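PDB 3E9D: Zgc:56074, which probably hydrolyses fructose-2,6-bisphosphate, and fructose-1,6-bisphosphate as well, thereby lowering glycolytic flux and diverting sugar into the pentose phosphate pathway. Local coordinates for residues 61-66 / 81-86. Numbering follows the deposited sequence.
Sequences RAIQTA and MILDPL. With PO4 (phosphate ion), chain C.
Met81 reaches across to Ala66 and Ile63 where, in the beta-alpha-beta unit of this histidine phosphatase fold, segment 61-66 of helix 60-71 runs nearly antiparallel (171°) to edge strand 81-83. From CB, directed at the helix, the Met81 chain leaves with CG anti to the backbone N (chi1 -171°) and stays extended to SD. The sulfur lies 3.9 Å from Ala66 CB and more loosely beside Ile63 CG2; a bend at chi3 (-58°) then lays CE against the Ala66 backbone, 3.7 Å from its C. A flexible thioether suits this place because it can follow the helix surface, and the small alanine lets it come close. Further along, Ile63 CD1 meets Leu83 CD2 at 4.3 Å, methyl ends of two branched side chains touching at the more exposed end. Arg61 takes no part in this packing and lies in the active site beside His11 and His183, where its NE and NH2 both donate to O1 of a phosphate ion, each at 2.9 Å, consistent with a part in holding the substrate's phosphate. A leucine here has no N-H donor, and O1 would probably be held less firmly, though Arg10 and His183 still reach the ion. O1 lies at the guanidinium edge, in its plane, and Arg61 NH2 also donates to Gly24 O.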
# COMPACT_ATOMS: atom_id res chain seq x y z
N ARG A 61 0.68 -11.77 8.73
CA ARG A 61 0.53 -12.05 7.29
C ARG A 61 1.31 -11.05 6.42
O ARG A 61 1.85 -11.43 5.38
CB ARG A 61 -0.95 -12.13 6.87
CG ARG A 61 -1.81 -10.87 7.16
CD ARG A 61 -3.30 -11.25 7.19
NE ARG A 61 -4.21 -10.12 7.35
CZ ARG A 61 -4.66 -9.67 8.53
NH1 ARG A 61 -4.26 -10.24 9.65
NH2 ARG A 61 -5.51 -8.65 8.58
N ALA A 62 1.36 -9.80 6.87
CA ALA A 62 2.07 -8.72 6.17
C ALA A 62 3.58 -8.79 6.42
O ALA A 62 4.40 -8.69 5.47
CB ALA A 62 1.50 -7.34 6.62
N ILE A 63 3.96 -8.97 7.69
CA ILE A 63 5.38 -9.17 8.03
C ILE A 63 6.02 -10.32 7.24
O ILE A 63 7.12 -10.16 6.70
CB ILE A 63 5.57 -9.41 9.55
CG1 ILE A 63 5.14 -8.14 10.32
CG2 ILE A 63 7.06 -9.79 9.85
CD1 ILE A 63 4.87 -8.36 11.78
N GLN A 64 5.35 -11.47 7.17
CA GLN A 64 5.86 -12.62 6.40
C GLN A 64 6.04 -12.31 4.91
O GLN A 64 7.01 -12.74 4.29
CB GLN A 64 4.92 -13.80 6.53
CG GLN A 64 4.90 -14.43 7.89
CD GLN A 64 3.92 -15.57 7.92
OE1 GLN A 64 2.71 -15.37 7.91
NE2 GLN A 64 4.45 -16.80 7.92
N THR A 65 5.09 -11.57 4.34
CA THR A 65 5.14 -11.18 2.94
C THR A 65 6.33 -10.26 2.71
O THR A 65 7.12 -10.47 1.77
CB THR A 65 3.82 -10.51 2.51
OG1 THR A 65 2.75 -11.44 2.69
CG2 THR A 65 3.87 -10.05 1.02
N ALA A 66 6.48 -9.27 3.59
CA ALA A 66 7.62 -8.35 3.49
C ALA A 66 8.95 -9.11 3.62
O ALA A 66 9.91 -8.82 2.89
CB ALA A 66 7.52 -7.26 4.53
N MET A 81 13.50 -3.48 8.03
CA MET A 81 12.06 -3.52 7.95
C MET A 81 11.50 -2.75 9.16
O MET A 81 11.78 -3.12 10.29
CB MET A 81 11.63 -4.98 7.96
CG MET A 81 10.19 -5.23 7.69
SD MET A 81 9.78 -7.00 7.69
CE MET A 81 10.86 -7.58 6.42
N ILE A 82 10.74 -1.69 8.93
CA ILE A 82 10.10 -0.91 10.01
C ILE A 82 8.64 -1.34 10.15
O ILE A 82 7.86 -1.23 9.21
CB ILE A 82 10.14 0.64 9.72
CG1 ILE A 82 11.56 1.14 9.45
CG2 ILE A 82 9.46 1.45 10.83
CD1 ILE A 82 12.49 1.02 10.60
N LEU A 83 8.29 -1.84 11.33
CA LEU A 83 6.90 -2.19 11.61
C LEU A 83 6.14 -0.93 11.99
O LEU A 83 6.58 -0.19 12.87
CB LEU A 83 6.83 -3.23 12.74
CG LEU A 83 7.05 -4.72 12.39
CD1 LEU A 83 8.06 -4.97 11.30
CD2 LEU A 83 7.41 -5.50 13.65
N ASP A 84 5.03 -0.65 11.31
CA ASP A 84 4.22 0.50 11.67
C ASP A 84 2.76 0.09 11.81
O ASP A 84 2.11 -0.22 10.82
CB ASP A 84 4.38 1.65 10.65
CG ASP A 84 3.78 2.98 11.18
OD1 ASP A 84 2.91 2.95 12.10
OD2 ASP A 84 4.17 4.07 10.66
N PRO A 85 2.24 0.11 13.05
CA PRO A 85 0.85 -0.26 13.30
C PRO A 85 -0.15 0.61 12.54
O PRO A 85 -1.29 0.19 12.36
CB PRO A 85 0.69 -0.03 14.81
CG PRO A 85 2.09 -0.15 15.35
CD PRO A 85 2.93 0.50 14.30
N LEU A 86 0.25 1.79 12.06
CA LEU A 86 -0.67 2.61 11.27
C LEU A 86 -1.06 1.94 9.95
O LEU A 86 -2.09 2.27 9.35
CB LEU A 86 -0.10 4.02 11.01
CG LEU A 86 -0.01 5.02 12.18
CD1 LEU A 86 0.90 6.24 11.81
CD2 LEU A 86 -1.41 5.49 12.59
P PO4 C . -6.58 -8.40 4.46
O1 PO4 C . -5.77 -8.32 5.73
O2 PO4 C . -5.90 -7.73 3.29
O3 PO4 C . -6.80 -9.85 4.07
O4 PO4 C . -7.94 -7.79 4.69